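PDB 5UGR: malyl-CoA lyase/beta-methylmalyl-CoA lyase, which belongs to the HpcH/HpaI aldolase/citrate lyase family of TIM-barrel enzymes and carries a magnesium ion bound by acidic side chains. Local coordinates for residues A[148-162]-A[212-225]. Residues are numbered along the deposited sequence; the frame is centred on the assembly and turned at random.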
loop_
_atom_site.group_PDB
_atom_site.type_symbol
_atom_site.label_atom_id
_atom_site.label_comp_id
_atom_site.label_asym_id
_atom_site.label_seq_id
_atom_site.Cartn_x
_atom_site.Cartn_y
_atom_site.Cartn_z
ATOM N N VAL A 148 -7.068 -9.745 8.519
ATOM C CA VAL A 148 -7.803 -9.345 9.717
ATOM C C VAL A 148 -7.441 -7.962 10.223
ATOM O O VAL A 148 -8.310 -7.228 10.717
ATOM C CB VAL A 148 -7.674 -10.424 10.817
ATOM C CG1 VAL A 148 -6.264 -10.611 11.337
ATOM C CG2 VAL A 148 -8.695 -10.222 11.928
ATOM N N GLU A 149 -6.172 -7.568 10.087
ATOM C CA GLU A 149 -5.751 -6.274 10.565
ATOM C C GLU A 149 -6.397 -5.153 9.765
ATOM O O GLU A 149 -6.831 -4.140 10.321
ATOM C CB GLU A 149 -4.226 -6.149 10.516
ATOM C CG GLU A 149 -3.491 -7.174 11.357
ATOM C CD GLU A 149 -3.230 -8.523 10.687
ATOM O OE1 GLU A 149 -3.567 -8.807 9.423
ATOM O OE2 GLU A 149 -2.661 -9.330 11.500
ATOM N N ALA A 150 -6.464 -5.324 8.442
ATOM C CA ALA A 150 -7.164 -4.387 7.587
ATOM C C ALA A 150 -8.662 -4.348 7.820
ATOM O O ALA A 150 -9.286 -3.255 7.815
ATOM C CB ALA A 150 -6.853 -4.678 6.093
ATOM N N ILE A 151 -9.239 -5.502 8.065
ATOM C CA ILE A 151 -10.691 -5.523 8.366
ATOM C C ILE A 151 -10.982 -4.736 9.631
ATOM O O ILE A 151 -12.020 -4.092 9.756
ATOM C CB ILE A 151 -11.189 -6.997 8.455
ATOM C CG1 ILE A 151 -11.131 -7.669 7.063
ATOM C CG2 ILE A 151 -12.588 -7.079 9.041
ATOM C CD1 ILE A 151 -11.180 -9.186 7.102
ATOM N N ALA A 152 -10.050 -4.756 10.595
ATOM C CA ALA A 152 -10.312 -4.110 11.867
ATOM C C ALA A 152 -10.537 -2.593 11.792
ATOM O O ALA A 152 -11.120 -2.039 12.719
ATOM C CB ALA A 152 -9.148 -4.385 12.832
ATOM N N THR A 153 -10.059 -1.946 10.738
ATOM C CA THR A 153 -10.211 -0.529 10.527
ATOM C C THR A 153 -11.193 -0.155 9.416
ATOM O O THR A 153 -11.144 0.952 8.866
ATOM C CB THR A 153 -8.874 0.193 10.352
ATOM O OG1 THR A 153 -8.230 -0.288 9.182
ATOM C CG2 THR A 153 -7.978 0.028 11.598
ATOM N N SER A 154 -12.118 -1.066 9.117
ATOM C CA SER A 154 -12.939 -0.901 7.916
ATOM C C SER A 154 -14.230 -0.122 8.067
ATOM O O SER A 154 -14.848 0.156 7.028
ATOM C CB SER A 154 -13.275 -2.290 7.379
ATOM O OG SER A 154 -14.023 -3.075 8.281
ATOM N N SER A 155 -14.632 0.221 9.291
ATOM C CA SER A 155 -15.893 0.982 9.458
ATOM C C SER A 155 -15.946 1.585 10.845
ATOM O O SER A 155 -15.634 0.911 11.823
ATOM C CB SER A 155 -17.099 0.078 9.300
ATOM O OG SER A 155 -18.323 0.742 9.611
ATOM N N LYS A 156 -16.466 2.807 10.923
ATOM C CA LYS A 156 -16.720 3.437 12.222
ATOM C C LYS A 156 -17.779 2.703 13.037
ATOM O O LYS A 156 -17.843 2.868 14.273
ATOM C CB LYS A 156 -17.121 4.899 12.012
ATOM C CG LYS A 156 -15.942 5.766 11.586
ATOM C CD LYS A 156 -16.328 7.260 11.524
ATOM C CE LYS A 156 -17.305 7.623 10.417
ATOM N NZ LYS A 156 -16.795 7.334 9.019
ATOM N N ARG A 157 -18.590 1.870 12.356
ATOM C CA ARG A 157 -19.553 1.022 13.046
ATOM C C ARG A 157 -18.992 -0.191 13.681
ATOM O O ARG A 157 -19.671 -0.831 14.478
ATOM C CB ARG A 157 -20.686 0.576 12.129
ATOM C CG ARG A 157 -21.483 1.669 11.444
ATOM C CD ARG A 157 -22.558 1.076 10.549
ATOM N NE ARG A 157 -23.299 2.067 9.826
ATOM C CZ ARG A 157 -24.418 2.664 10.239
ATOM N NH1 ARG A 157 -24.990 2.343 11.393
ATOM N NH2 ARG A 157 -24.973 3.574 9.447
ATOM N N LEU A 158 -17.773 -0.595 13.280
ATOM C CA LEU A 158 -17.249 -1.861 13.727
ATOM C C LEU A 158 -16.906 -1.817 15.207
ATOM O O LEU A 158 -16.210 -0.909 15.682
ATOM C CB LEU A 158 -16.011 -2.251 12.894
ATOM C CG LEU A 158 -15.461 -3.659 13.107
ATOM C CD1 LEU A 158 -16.516 -4.708 12.835
ATOM C CD2 LEU A 158 -14.262 -3.874 12.163
ATOM N N GLU A 159 -17.420 -2.803 15.932
ATOM C CA GLU A 159 -17.244 -2.947 17.367
ATOM C C GLU A 159 -16.553 -4.201 17.860
ATOM O O GLU A 159 -16.003 -4.182 18.974
ATOM C CB GLU A 159 -18.588 -2.904 18.114
ATOM C CG GLU A 159 -19.433 -1.691 17.825
ATOM C CD GLU A 159 -20.736 -1.675 18.640
ATOM O OE1 GLU A 159 -21.673 -0.955 18.192
ATOM O OE2 GLU A 159 -20.794 -2.381 19.686
ATOM N N ALA A 160 -16.550 -5.276 17.076
ATOM C CA ALA A 160 -16.205 -6.605 17.619
ATOM C C ALA A 160 -15.902 -7.551 16.473
ATOM O O ALA A 160 -16.426 -7.379 15.365
ATOM C CB ALA A 160 -17.378 -7.142 18.422
ATOM N N MET A 161 -15.080 -8.561 16.769
ATOM C CA MET A 161 -14.822 -9.660 15.836
ATOM C C MET A 161 -15.031 -10.965 16.594
ATOM O O MET A 161 -14.560 -11.089 17.742
ATOM C CB MET A 161 -13.385 -9.632 15.271
ATOM C CG MET A 161 -12.854 -8.276 14.852
ATOM S SD MET A 161 -11.184 -8.304 14.114
ATOM C CE MET A 161 -11.731 -7.700 12.541
ATOM N N SER A 162 -15.727 -11.910 15.928
ATOM C CA SER A 162 -15.862 -13.249 16.464
ATOM C C SER A 162 -15.007 -14.224 15.657
ATOM O O SER A 162 -15.023 -14.156 14.431
ATOM C CB SER A 162 -17.304 -13.738 16.404
ATOM O OG SER A 162 -18.139 -13.150 17.412
ATOM N N ARG A 212 -3.873 -13.818 16.560
ATOM C CA ARG A 212 -3.852 -12.812 15.484
ATOM C C ARG A 212 -5.094 -11.973 15.492
ATOM O O ARG A 212 -5.004 -10.742 15.336
ATOM C CB ARG A 212 -3.626 -13.450 14.124
ATOM C CG ARG A 212 -3.337 -12.395 13.046
ATOM C CD ARG A 212 -2.948 -13.067 11.734
ATOM N NE ARG A 212 -2.891 -12.063 10.691
ATOM C CZ ARG A 212 -2.676 -12.318 9.425
ATOM N NH1 ARG A 212 -2.501 -13.585 9.001
ATOM N NH2 ARG A 212 -2.761 -11.308 8.570
ATOM N N MET A 213 -6.245 -12.613 15.671
ATOM C CA MET A 213 -7.475 -11.816 15.756
ATOM C C MET A 213 -7.521 -10.911 16.971
ATOM O O MET A 213 -7.931 -9.742 16.848
ATOM C CB MET A 213 -8.713 -12.729 15.728
ATOM C CG MET A 213 -10.013 -11.994 15.439
ATOM S SD MET A 213 -11.508 -12.927 15.755
ATOM C CE MET A 213 -11.605 -12.683 17.524
ATOM N N LEU A 214 -7.051 -11.425 18.101
ATOM C CA LEU A 214 -6.942 -10.620 19.321
ATOM C C LEU A 214 -6.119 -9.352 19.100
ATOM O O LEU A 214 -6.518 -8.249 19.498
ATOM C CB LEU A 214 -6.332 -11.449 20.431
ATOM C CG LEU A 214 -5.960 -10.703 21.736
ATOM C CD1 LEU A 214 -7.150 -10.576 22.610
ATOM C CD2 LEU A 214 -4.795 -11.331 22.400
ATOM N N VAL A 215 -4.940 -9.506 18.501
ATOM C CA VAL A 215 -4.054 -8.363 18.271
ATOM C C VAL A 215 -4.755 -7.335 17.367
ATOM O O VAL A 215 -4.714 -6.109 17.656
ATOM C CB VAL A 215 -2.674 -8.807 17.749
ATOM C CG1 VAL A 215 -1.889 -7.603 17.153
ATOM C CG2 VAL A 215 -1.919 -9.505 18.856
ATOM N N ALA A 216 -5.442 -7.792 16.328
ATOM C CA ALA A 216 -6.136 -6.851 15.461
ATOM C C ALA A 216 -7.187 -6.085 16.271
ATOM O O ALA A 216 -7.374 -4.866 16.112
ATOM C CB ALA A 216 -6.782 -7.591 14.296
ATOM N N CYS A 217 -7.983 -6.812 17.042
ATOM C CA CYS A 217 -9.009 -6.159 17.864
ATOM C C CYS A 217 -8.459 -5.167 18.852
ATOM O O CYS A 217 -8.947 -4.033 18.968
ATOM C CB CYS A 217 -9.806 -7.238 18.639
ATOM S SG CYS A 217 -10.961 -8.183 17.596
ATOM N N ARG A 218 -7.445 -5.591 19.580
ATOM C CA ARG A 218 -6.898 -4.758 20.673
ATOM C C ARG A 218 -6.100 -3.566 20.136
ATOM O O ARG A 218 -6.005 -2.533 20.801
ATOM C CB ARG A 218 -6.110 -5.613 21.678
ATOM C CG ARG A 218 -6.991 -6.574 22.434
ATOM C CD ARG A 218 -7.869 -5.848 23.411
ATOM N NE ARG A 218 -8.609 -6.756 24.297
ATOM C CZ ARG A 218 -9.817 -6.486 24.809
ATOM N NH1 ARG A 218 -10.463 -5.387 24.476
ATOM N NH2 ARG A 218 -10.398 -7.353 25.600
ATOM N N ALA A 219 -5.521 -3.700 18.922
ATOM C CA ALA A 219 -4.843 -2.586 18.296
ATOM C C ALA A 219 -5.843 -1.500 17.919
ATOM O O ALA A 219 -5.538 -0.324 18.077
ATOM C CB ALA A 219 -4.124 -3.036 17.056
ATOM N N TYR A 220 -7.031 -1.901 17.462
ATOM C CA TYR A 220 -7.935 -1.003 16.769
ATOM C C TYR A 220 -9.277 -0.771 17.496
ATOM O O TYR A 220 -10.215 -0.210 16.877
ATOM C CB TYR A 220 -8.056 -1.416 15.315
ATOM C CG TYR A 220 -6.723 -1.342 14.601
ATOM C CD1 TYR A 220 -6.038 -0.126 14.499
ATOM C CD2 TYR A 220 -6.140 -2.457 14.053
ATOM C CE1 TYR A 220 -4.810 -0.064 13.874
ATOM C CE2 TYR A 220 -4.908 -2.417 13.412
ATOM C CZ TYR A 220 -4.247 -1.207 13.302
ATOM O OH TYR A 220 -3.008 -1.128 12.690
ATOM N N GLY A 221 -9.320 -1.124 18.794
ATOM C CA GLY A 221 -10.428 -0.716 19.672
ATOM C C GLY A 221 -11.671 -1.596 19.689
ATOM O O GLY A 221 -12.738 -1.127 20.095
ATOM N N LEU A 222 -11.526 -2.823 19.207
ATOM C CA LEU A 222 -12.649 -3.757 19.100
ATOM C C LEU A 222 -12.662 -4.814 20.197
ATOM O O LEU A 222 -11.643 -5.142 20.776
ATOM C CB LEU A 222 -12.591 -4.467 17.751
ATOM C CG LEU A 222 -12.352 -3.612 16.514
ATOM C CD1 LEU A 222 -12.272 -4.455 15.250
ATOM C CD2 LEU A 222 -13.367 -2.510 16.371
ATOM N N ARG A 223 -13.843 -5.437 20.404
ATOM C CA ARG A 223 -14.003 -6.570 21.323
ATOM C C ARG A 223 -13.601 -7.878 20.628
ATOM O O ARG A 223 -14.214 -8.195 19.609
ATOM C CB ARG A 223 -15.450 -6.665 21.807
ATOM C CG ARG A 223 -16.014 -5.418 22.458
ATOM C CD ARG A 223 -17.401 -5.658 23.011
ATOM N NE ARG A 223 -18.450 -5.801 22.034
ATOM C CZ ARG A 223 -19.114 -4.781 21.466
ATOM N NH1 ARG A 223 -20.144 -5.053 20.626
ATOM N NH2 ARG A 223 -18.749 -3.517 21.695
ATOM N N PRO A 224 -12.653 -8.647 21.201
ATOM C CA PRO A 224 -12.357 -9.971 20.659
ATOM C C PRO A 224 -13.245 -11.023 21.340
ATOM O O PRO A 224 -13.192 -11.187 22.579
ATOM C CB PRO A 224 -10.891 -10.181 21.046
ATOM C CG PRO A 224 -10.543 -9.183 22.101
ATOM C CD PRO A 224 -11.717 -8.270 22.293
ATOM N N ILE A 225 -13.987 -11.756 20.488
ATOM C CA ILE A 225 -14.988 -12.727 20.946
ATOM C C ILE A 225 -14.643 -14.084 20.363
ATOM O O ILE A 225 -14.364 -14.217 19.156
ATOM C CB ILE A 225 -16.430 -12.322 20.503
ATOM C CG1 ILE A 225 -16.722 -10.863 20.885
ATOM C CG2 ILE A 225 -17.430 -13.291 21.095
ATOM C CD1 ILE A 225 -16.694 -10.545 22.344
HETATM O O HOH W 1 -2.740 -9.293 14.238
HETATM O O HOH W 2 -11.456 0.204 14.060
#
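R212 sends CG anti to its backbone nitrogen (chi1 -169°) and runs extended to NE, whereas E149 turns at chi2 (85°) to meet it. R212 grips the carboxylate of E149 side-on, with one nitrogen to each oxygen: R212 NH2 donates to the syn lone pair of E149 OE1 at 2.8 Å, and R212 NE donates to E149 OE2 at 2.9 Å. The two flat groups are nearly coplanar. A water also donates to E149 OE2 and to the backbone O of R212, which ties the carboxylate to the helix.

The M161 side chain lies on the face of strand 158-162 that meets helix 212-220. L222 CD1 touches its CG. M213 runs antiparallel alongside M161, with its SD near M161 CB and its CE against M161 O. A216 CB packs between V148 and A152 on the short helix 148-151 and the turn after it.

This is the sixth-to-seventh strand step of an eight-stranded TIM barrel. Strands 158-163 and 223-226 run parallel, and helix 207-220 packs outside them, nearly antiparallel to strand 158-162. R223 N donates to E159 O, M161 N to R223 O at 3.0 Å, and I225 N to M161 O at 2.9 Å. On the other face of the sheet from M161, S162 OG touches I225 CB and is hydrogen-bonded to E136 and W254.

Near the start of the strands, R223 NH1 reaches E159 OE2 at 2.9 Å and NH2 shares that oxygen. Both approach on its anti side, and the planes stand 77° apart. R12 forms a second salt bridge to E159 OE2. Beyond helix 148-151, T153 CG2 makes a CH-pi contact over one face of Y220, 3.7 Å from the ring centroid. Y220 OH bonds to N147 of a second subunit.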